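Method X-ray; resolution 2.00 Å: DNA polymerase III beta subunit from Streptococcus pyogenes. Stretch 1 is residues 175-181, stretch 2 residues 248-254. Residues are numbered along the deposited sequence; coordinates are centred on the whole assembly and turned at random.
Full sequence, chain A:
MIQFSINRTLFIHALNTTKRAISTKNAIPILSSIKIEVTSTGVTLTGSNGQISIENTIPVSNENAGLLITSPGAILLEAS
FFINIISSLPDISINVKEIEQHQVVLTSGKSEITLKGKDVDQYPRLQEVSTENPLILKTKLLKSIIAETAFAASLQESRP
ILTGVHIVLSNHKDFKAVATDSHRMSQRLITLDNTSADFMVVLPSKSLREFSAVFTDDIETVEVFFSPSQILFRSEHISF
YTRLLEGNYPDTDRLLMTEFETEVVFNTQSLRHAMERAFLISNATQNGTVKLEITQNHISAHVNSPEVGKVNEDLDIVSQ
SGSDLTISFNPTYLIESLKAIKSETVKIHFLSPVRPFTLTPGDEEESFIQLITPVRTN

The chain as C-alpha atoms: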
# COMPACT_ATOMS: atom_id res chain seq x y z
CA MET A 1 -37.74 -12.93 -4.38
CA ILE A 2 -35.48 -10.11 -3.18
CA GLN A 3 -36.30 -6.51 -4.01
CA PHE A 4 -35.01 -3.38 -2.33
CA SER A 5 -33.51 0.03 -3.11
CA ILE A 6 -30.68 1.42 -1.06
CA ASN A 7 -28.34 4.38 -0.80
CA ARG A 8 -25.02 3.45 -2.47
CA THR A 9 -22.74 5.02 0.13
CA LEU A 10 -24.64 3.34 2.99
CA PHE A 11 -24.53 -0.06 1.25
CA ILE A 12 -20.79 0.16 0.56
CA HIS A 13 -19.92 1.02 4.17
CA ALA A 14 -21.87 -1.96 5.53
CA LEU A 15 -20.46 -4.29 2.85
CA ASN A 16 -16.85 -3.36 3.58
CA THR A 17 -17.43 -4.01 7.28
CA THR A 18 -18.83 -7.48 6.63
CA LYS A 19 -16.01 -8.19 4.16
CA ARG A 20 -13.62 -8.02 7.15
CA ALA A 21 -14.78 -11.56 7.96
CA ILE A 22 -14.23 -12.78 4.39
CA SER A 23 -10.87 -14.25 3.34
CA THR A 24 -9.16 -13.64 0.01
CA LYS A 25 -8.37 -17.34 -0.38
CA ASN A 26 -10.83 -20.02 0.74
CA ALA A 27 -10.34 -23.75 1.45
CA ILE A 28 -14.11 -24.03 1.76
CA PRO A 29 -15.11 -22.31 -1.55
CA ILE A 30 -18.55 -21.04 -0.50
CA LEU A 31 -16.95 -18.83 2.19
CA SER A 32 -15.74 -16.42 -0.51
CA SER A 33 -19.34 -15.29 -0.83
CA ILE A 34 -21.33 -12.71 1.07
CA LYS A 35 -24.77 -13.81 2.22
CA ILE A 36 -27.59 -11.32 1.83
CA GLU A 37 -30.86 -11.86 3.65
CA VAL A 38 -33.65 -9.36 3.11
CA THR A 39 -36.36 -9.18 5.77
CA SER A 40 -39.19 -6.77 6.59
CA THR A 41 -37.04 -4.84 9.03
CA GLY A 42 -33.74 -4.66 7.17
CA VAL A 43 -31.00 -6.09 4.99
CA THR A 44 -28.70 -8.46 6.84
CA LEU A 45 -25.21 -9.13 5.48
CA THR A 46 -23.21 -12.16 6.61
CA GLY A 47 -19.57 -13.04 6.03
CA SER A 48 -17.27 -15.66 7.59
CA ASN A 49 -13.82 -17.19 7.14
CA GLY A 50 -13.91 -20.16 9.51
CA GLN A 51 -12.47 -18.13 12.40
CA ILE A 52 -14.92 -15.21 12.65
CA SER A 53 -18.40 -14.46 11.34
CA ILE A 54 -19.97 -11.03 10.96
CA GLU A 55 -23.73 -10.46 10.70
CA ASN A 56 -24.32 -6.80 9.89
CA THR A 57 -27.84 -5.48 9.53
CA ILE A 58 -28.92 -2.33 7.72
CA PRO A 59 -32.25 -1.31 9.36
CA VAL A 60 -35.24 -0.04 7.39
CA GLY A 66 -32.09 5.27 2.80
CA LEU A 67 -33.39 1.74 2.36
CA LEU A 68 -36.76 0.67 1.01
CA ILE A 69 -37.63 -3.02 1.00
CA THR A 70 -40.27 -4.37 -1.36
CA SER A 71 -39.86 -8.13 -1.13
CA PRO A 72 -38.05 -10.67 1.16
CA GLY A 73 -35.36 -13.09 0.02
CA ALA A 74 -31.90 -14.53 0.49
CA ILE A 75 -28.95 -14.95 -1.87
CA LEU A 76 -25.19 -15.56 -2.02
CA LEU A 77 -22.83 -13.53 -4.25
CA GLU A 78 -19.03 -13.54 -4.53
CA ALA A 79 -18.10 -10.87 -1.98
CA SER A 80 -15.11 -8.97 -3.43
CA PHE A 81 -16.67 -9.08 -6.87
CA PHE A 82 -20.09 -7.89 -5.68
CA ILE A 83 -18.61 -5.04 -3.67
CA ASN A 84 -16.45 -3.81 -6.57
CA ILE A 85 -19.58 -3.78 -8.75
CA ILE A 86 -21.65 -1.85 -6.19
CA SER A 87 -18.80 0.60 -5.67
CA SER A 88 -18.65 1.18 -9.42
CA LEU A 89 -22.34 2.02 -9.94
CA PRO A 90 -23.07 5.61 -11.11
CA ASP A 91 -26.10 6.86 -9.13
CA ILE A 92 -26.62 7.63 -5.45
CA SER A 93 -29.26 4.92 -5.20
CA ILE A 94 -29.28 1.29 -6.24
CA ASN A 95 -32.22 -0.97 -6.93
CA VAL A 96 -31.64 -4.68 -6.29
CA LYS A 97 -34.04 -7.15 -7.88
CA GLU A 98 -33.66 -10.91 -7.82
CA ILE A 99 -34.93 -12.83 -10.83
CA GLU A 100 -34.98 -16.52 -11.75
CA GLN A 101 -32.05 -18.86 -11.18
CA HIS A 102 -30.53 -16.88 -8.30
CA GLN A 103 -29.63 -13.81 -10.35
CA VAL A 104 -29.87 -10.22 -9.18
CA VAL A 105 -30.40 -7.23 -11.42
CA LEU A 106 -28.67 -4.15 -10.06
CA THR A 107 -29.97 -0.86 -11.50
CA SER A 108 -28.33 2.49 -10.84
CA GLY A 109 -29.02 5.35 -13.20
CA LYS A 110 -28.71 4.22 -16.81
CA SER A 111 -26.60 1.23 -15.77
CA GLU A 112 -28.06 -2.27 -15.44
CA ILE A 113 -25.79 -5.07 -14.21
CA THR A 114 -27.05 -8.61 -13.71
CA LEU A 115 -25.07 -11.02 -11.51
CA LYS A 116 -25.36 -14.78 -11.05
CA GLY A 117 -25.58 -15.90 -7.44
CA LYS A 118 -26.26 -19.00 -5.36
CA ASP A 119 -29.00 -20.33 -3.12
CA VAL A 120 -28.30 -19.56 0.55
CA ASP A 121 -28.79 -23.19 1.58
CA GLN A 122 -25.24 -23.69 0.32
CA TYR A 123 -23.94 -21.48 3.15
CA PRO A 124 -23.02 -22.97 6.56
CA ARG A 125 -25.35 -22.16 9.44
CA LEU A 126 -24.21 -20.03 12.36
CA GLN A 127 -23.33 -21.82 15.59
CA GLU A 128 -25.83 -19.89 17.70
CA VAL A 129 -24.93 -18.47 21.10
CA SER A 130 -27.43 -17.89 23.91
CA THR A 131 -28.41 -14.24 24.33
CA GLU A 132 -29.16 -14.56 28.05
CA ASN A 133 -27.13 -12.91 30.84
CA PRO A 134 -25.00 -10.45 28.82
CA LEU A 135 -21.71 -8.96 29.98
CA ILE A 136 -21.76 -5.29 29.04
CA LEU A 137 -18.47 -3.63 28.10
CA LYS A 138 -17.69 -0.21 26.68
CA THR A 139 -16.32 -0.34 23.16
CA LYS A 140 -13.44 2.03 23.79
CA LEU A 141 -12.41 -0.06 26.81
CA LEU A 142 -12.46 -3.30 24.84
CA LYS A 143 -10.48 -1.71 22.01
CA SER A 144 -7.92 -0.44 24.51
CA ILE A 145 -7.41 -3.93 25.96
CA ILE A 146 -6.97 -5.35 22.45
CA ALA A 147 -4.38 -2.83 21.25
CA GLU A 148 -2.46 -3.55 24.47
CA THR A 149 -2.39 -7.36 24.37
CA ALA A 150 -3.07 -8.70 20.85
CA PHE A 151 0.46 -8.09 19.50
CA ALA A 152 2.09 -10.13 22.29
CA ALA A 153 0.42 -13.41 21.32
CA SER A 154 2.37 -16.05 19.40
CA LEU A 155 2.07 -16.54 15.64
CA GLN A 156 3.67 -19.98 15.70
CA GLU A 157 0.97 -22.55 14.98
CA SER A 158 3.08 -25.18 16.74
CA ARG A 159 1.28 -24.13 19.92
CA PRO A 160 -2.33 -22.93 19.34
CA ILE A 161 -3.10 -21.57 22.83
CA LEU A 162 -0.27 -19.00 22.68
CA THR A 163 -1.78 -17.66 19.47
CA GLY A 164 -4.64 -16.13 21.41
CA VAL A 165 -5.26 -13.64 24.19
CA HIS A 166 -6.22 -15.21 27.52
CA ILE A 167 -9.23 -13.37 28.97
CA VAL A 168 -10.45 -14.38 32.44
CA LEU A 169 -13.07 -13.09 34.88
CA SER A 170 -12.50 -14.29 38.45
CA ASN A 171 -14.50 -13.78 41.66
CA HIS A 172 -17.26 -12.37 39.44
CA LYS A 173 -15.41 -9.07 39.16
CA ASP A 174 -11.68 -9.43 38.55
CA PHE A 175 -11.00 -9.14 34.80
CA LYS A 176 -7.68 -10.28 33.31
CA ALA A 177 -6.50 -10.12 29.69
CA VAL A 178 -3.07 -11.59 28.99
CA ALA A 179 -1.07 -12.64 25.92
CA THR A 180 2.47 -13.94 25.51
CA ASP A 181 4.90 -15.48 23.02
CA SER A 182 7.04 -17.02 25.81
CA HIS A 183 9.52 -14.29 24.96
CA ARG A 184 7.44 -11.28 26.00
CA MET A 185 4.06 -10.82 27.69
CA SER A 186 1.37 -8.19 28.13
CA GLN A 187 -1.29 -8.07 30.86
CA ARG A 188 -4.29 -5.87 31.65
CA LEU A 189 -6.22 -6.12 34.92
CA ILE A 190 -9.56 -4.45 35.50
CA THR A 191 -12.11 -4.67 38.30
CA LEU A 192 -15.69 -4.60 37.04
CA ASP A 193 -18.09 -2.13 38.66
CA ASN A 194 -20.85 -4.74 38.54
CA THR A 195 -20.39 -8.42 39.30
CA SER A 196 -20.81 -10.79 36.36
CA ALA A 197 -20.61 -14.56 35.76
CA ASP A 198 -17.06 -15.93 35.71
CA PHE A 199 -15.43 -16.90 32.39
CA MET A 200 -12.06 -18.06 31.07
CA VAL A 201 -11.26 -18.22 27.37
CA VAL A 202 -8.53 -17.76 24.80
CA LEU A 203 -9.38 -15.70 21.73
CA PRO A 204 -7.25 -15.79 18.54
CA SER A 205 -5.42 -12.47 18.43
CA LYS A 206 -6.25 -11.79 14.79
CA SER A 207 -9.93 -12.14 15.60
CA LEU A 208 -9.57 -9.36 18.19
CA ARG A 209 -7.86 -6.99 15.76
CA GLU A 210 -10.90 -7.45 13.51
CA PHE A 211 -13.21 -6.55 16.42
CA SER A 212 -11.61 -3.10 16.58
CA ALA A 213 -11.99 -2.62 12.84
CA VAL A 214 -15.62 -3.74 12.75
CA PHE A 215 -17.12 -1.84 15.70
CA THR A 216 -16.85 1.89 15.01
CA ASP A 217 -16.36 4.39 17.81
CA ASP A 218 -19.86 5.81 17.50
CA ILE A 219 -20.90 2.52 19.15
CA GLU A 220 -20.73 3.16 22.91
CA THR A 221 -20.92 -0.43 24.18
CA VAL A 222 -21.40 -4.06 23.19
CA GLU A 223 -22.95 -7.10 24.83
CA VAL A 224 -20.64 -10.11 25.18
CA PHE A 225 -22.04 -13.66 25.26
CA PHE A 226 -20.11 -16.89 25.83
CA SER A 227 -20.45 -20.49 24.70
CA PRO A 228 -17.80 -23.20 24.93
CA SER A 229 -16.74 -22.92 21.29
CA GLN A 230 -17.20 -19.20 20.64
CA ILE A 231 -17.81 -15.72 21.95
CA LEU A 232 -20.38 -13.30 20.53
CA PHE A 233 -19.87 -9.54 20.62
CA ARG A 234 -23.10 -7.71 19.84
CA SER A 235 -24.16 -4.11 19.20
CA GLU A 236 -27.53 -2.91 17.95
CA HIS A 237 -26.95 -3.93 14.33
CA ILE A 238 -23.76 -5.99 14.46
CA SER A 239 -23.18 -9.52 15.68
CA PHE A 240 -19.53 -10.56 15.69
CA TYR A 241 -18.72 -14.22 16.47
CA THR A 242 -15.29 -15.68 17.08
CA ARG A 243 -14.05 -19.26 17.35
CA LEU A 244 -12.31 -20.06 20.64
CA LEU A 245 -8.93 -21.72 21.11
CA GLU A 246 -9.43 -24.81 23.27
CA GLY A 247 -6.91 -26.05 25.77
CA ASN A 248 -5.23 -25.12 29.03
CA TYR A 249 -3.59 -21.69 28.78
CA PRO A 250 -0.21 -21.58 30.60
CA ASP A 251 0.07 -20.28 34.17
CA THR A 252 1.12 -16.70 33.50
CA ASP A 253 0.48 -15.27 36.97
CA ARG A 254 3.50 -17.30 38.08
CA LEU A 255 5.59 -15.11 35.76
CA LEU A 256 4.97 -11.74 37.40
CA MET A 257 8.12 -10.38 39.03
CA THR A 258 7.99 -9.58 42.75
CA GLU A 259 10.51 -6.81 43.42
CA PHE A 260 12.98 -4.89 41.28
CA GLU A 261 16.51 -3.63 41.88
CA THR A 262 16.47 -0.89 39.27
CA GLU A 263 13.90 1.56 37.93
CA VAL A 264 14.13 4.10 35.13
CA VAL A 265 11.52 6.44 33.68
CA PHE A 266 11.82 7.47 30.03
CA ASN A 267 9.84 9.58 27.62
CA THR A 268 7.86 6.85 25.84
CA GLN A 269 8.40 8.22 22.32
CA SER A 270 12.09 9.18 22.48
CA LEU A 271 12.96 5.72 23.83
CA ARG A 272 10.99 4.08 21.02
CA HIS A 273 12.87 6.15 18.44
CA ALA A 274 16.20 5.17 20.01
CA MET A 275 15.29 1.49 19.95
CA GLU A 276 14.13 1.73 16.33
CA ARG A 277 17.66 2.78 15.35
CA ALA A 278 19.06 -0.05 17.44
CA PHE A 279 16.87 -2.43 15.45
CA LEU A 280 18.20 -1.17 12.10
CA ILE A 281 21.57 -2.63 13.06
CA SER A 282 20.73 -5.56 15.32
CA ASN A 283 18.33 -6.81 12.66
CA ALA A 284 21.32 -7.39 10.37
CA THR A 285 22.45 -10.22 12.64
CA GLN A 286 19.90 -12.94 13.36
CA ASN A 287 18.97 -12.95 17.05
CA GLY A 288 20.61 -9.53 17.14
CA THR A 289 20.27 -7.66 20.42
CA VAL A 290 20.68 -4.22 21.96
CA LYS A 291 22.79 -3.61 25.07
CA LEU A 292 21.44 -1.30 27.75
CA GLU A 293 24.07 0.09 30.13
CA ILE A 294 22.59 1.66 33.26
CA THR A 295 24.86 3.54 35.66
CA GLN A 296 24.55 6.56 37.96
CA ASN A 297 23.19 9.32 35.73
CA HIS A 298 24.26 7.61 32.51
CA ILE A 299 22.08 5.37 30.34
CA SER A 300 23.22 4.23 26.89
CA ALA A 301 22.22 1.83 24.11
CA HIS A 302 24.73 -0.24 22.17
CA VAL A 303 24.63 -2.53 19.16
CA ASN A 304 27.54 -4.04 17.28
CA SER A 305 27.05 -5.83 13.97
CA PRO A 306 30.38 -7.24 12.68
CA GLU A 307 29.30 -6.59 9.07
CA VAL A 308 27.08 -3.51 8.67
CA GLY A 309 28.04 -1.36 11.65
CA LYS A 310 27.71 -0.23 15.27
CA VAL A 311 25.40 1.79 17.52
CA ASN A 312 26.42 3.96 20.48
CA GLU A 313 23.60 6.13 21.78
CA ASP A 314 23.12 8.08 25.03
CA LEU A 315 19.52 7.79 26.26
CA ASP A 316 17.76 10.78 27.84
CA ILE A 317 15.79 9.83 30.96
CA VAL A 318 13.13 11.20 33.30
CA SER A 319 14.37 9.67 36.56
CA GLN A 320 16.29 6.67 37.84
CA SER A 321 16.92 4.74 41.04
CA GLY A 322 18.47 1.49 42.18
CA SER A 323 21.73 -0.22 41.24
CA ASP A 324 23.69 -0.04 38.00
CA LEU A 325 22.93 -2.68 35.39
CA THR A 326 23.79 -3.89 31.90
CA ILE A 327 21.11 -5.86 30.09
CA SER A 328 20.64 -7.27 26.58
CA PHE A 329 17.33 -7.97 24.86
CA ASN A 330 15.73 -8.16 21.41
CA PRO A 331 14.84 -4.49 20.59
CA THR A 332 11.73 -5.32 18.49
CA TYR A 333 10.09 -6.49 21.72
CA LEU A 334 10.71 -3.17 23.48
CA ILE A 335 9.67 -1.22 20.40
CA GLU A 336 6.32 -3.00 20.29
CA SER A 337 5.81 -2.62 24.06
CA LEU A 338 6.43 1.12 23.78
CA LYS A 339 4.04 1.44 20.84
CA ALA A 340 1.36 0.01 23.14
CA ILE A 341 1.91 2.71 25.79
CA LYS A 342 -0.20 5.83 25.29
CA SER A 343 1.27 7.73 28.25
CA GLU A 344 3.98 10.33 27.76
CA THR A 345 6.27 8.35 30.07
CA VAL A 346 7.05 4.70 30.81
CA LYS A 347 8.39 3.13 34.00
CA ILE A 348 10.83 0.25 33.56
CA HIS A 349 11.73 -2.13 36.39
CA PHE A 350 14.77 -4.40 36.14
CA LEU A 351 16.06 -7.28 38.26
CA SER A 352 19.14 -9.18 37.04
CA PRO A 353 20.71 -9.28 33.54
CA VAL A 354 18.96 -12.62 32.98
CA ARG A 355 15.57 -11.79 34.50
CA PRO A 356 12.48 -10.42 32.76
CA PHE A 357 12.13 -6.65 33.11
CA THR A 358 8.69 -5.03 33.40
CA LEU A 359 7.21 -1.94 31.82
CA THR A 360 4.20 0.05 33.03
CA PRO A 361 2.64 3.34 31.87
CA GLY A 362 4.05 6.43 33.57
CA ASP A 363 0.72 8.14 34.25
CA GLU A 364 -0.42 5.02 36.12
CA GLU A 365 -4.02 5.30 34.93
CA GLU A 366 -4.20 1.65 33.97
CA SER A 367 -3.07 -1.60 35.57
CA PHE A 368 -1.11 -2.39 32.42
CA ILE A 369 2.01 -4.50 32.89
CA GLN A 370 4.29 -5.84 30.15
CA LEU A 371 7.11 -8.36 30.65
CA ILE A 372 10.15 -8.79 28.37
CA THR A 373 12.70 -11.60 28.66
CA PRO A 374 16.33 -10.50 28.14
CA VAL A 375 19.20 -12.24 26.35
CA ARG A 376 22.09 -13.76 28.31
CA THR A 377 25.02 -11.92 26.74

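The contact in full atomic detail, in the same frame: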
# COMPACT_ATOMS: atom_id res chain seq x y z
N PHE A 175 -11.21 -8.90 36.23
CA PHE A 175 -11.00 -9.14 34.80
C PHE A 175 -9.52 -9.16 34.41
O PHE A 175 -8.79 -8.22 34.72
CB PHE A 175 -11.72 -8.03 34.01
CG PHE A 175 -11.65 -8.18 32.51
CD1 PHE A 175 -10.52 -7.77 31.81
CD2 PHE A 175 -12.73 -8.67 31.80
CE1 PHE A 175 -10.48 -7.84 30.43
CE2 PHE A 175 -12.69 -8.75 30.42
CZ PHE A 175 -11.56 -8.33 29.73
N LYS A 176 -9.08 -10.22 33.74
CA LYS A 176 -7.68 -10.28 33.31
C LYS A 176 -7.57 -10.64 31.82
O LYS A 176 -8.21 -11.56 31.33
CB LYS A 176 -6.89 -11.31 34.12
CG LYS A 176 -5.41 -11.39 33.71
CD LYS A 176 -4.64 -12.50 34.43
CE LYS A 176 -5.16 -13.88 34.04
NZ LYS A 176 -4.41 -14.97 34.73
N ALA A 177 -6.75 -9.87 31.10
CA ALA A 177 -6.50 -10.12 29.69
C ALA A 177 -4.99 -10.22 29.57
O ALA A 177 -4.28 -9.27 29.88
CB ALA A 177 -7.01 -8.95 28.84
N VAL A 178 -4.50 -11.39 29.14
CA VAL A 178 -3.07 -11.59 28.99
C VAL A 178 -2.71 -12.34 27.71
O VAL A 178 -3.46 -13.20 27.24
CB VAL A 178 -2.47 -12.38 30.18
CG1 VAL A 178 -2.98 -13.80 30.17
CG2 VAL A 178 -0.95 -12.36 30.10
N ALA A 179 -1.56 -12.00 27.14
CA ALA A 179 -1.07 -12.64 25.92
C ALA A 179 0.45 -12.69 26.01
O ALA A 179 1.07 -11.78 26.54
CB ALA A 179 -1.49 -11.85 24.69
N THR A 180 1.03 -13.76 25.48
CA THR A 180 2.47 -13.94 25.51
C THR A 180 2.97 -14.86 24.39
O THR A 180 2.22 -15.68 23.86
CB THR A 180 2.94 -14.52 26.86
OG1 THR A 180 4.36 -14.61 26.88
CG2 THR A 180 2.37 -15.91 27.07
N ASP A 181 4.24 -14.69 24.05
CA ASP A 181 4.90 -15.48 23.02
C ASP A 181 6.09 -16.18 23.69
O ASP A 181 7.06 -16.53 23.03
CB ASP A 181 5.41 -14.56 21.91
CG ASP A 181 6.51 -13.64 22.38
OD1 ASP A 181 6.56 -13.36 23.59
OD2 ASP A 181 7.33 -13.19 21.54
N ASN A 248 -5.63 -25.71 27.76
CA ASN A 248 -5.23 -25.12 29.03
C ASN A 248 -4.20 -24.03 28.75
O ASN A 248 -3.09 -24.32 28.30
CB ASN A 248 -4.60 -26.20 29.91
CG ASN A 248 -5.40 -27.48 29.92
OD1 ASN A 248 -6.36 -27.62 30.67
ND2 ASN A 248 -5.01 -28.43 29.06
N TYR A 249 -4.54 -22.77 29.01
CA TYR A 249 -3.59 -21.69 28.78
C TYR A 249 -2.54 -21.80 29.89
O TYR A 249 -2.87 -22.15 31.02
CB TYR A 249 -4.28 -20.33 28.85
CG TYR A 249 -3.44 -19.20 28.30
CD1 TYR A 249 -3.30 -19.02 26.93
CD2 TYR A 249 -2.74 -18.36 29.15
CE1 TYR A 249 -2.50 -18.02 26.42
CE2 TYR A 249 -1.93 -17.36 28.65
CZ TYR A 249 -1.81 -17.20 27.29
OH TYR A 249 -1.00 -16.21 26.80
N PRO A 250 -1.27 -21.50 29.59
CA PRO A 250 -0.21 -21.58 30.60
C PRO A 250 -0.43 -20.67 31.81
O PRO A 250 -1.12 -19.66 31.72
CB PRO A 250 1.05 -21.24 29.82
CG PRO A 250 0.55 -20.35 28.72
CD PRO A 250 -0.71 -21.05 28.30
N ASP A 251 0.17 -21.05 32.93
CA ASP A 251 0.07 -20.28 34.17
C ASP A 251 0.97 -19.06 34.00
O ASP A 251 2.19 -19.16 34.14
CB ASP A 251 0.56 -21.12 35.35
CG ASP A 251 0.41 -20.40 36.68
OD1 ASP A 251 0.70 -19.18 36.73
OD2 ASP A 251 0.01 -21.05 37.66
N THR A 252 0.37 -17.92 33.71
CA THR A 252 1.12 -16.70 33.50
C THR A 252 1.26 -15.83 34.75
O THR A 252 2.13 -14.96 34.83
CB THR A 252 0.50 -15.87 32.35
OG1 THR A 252 1.31 -14.73 32.08
CG2 THR A 252 -0.91 -15.43 32.72
N ASP A 253 0.40 -16.05 35.74
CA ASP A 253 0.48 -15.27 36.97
C ASP A 253 1.83 -15.57 37.62
O ASP A 253 2.48 -14.69 38.19
CB ASP A 253 -0.64 -15.65 37.95
CG ASP A 253 -2.02 -15.35 37.40
OD1 ASP A 253 -2.19 -14.28 36.78
OD2 ASP A 253 -2.94 -16.18 37.59
N ARG A 254 2.24 -16.83 37.51
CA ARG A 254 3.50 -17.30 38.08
C ARG A 254 4.72 -16.67 37.41
O ARG A 254 5.86 -17.00 37.77
CB ARG A 254 3.58 -18.82 37.97
O HOH W 1 -0.96 -15.59 24.20

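Residues 175-180 form a β-strand, and the segment 249-253 passes over it as a loop that enters a 3-10 turn at D253. The two directions differ by 108°, and no backbone ladder pairs them; the contact is made mainly by side chains, with one water between. Because side chains alternate along a strand, K176, V178 and T180 all point their CA-to-CB bonds toward the loop, while A179 points away.

At one end lies a direct hydrogen bond between the stretches. K176 is extended except for a bend at chi3 (p), and its NZ donates to OD1 of D253 at 3.1 Å, a hydrogen bond that is also a salt bridge. Lysine suits the position because its long aliphatic stem carries the charge outward along the contact; NZ also lies 4.1 Å from CG2 of T252. D253 leaves its backbone sideways, yet its carboxylate comes nearer the strand and meets the ammonium group. D253 is exposed and K176 partly so, so the salt bridge is not sealed in the interior.

The middle is apolar. CG1 of V178 lies 3.7 Å from CG2 of T252 and 4.0 Å from CE2 of Y249, so one branch of the valine touches both residues. A β-branched residue suits a strand. T252 turns its methyl to this surface, but its hydroxyl pays a price: OG1 is buried by the contact and has no partner anywhere in the model.

Y249 covers the far end and combines both kinds of chemistry. Its ring lies obliquely to V178 and T180, and its hydroxyl reaches the strand, with OH 3.7 Å from the backbone CA of A179 and 3.4 Å from the methyl CG2 of T180. The polar need of that hydroxyl is met by water 1, 2.7 Å from OH of Y249. The same water accepts a hydrogen bond from the backbone N of T180 at 3.0 Å, thereby linking the tyrosine to the strand and satisfying a main-chain donor. T180 offers its methyl to the tyrosine, while its OG1 is hydrogen-bonded to a residue elsewhere in the structure.

The loop also braces itself. OD1 of D251 accepts a hydrogen bond from the backbone N of R254 at 2.9 Å, with an N-H...acceptor angle of 156°. Aspartate is apt here because its short side chain can reach forward to the amide three residues on, tying together the turn that carries T252 and D253.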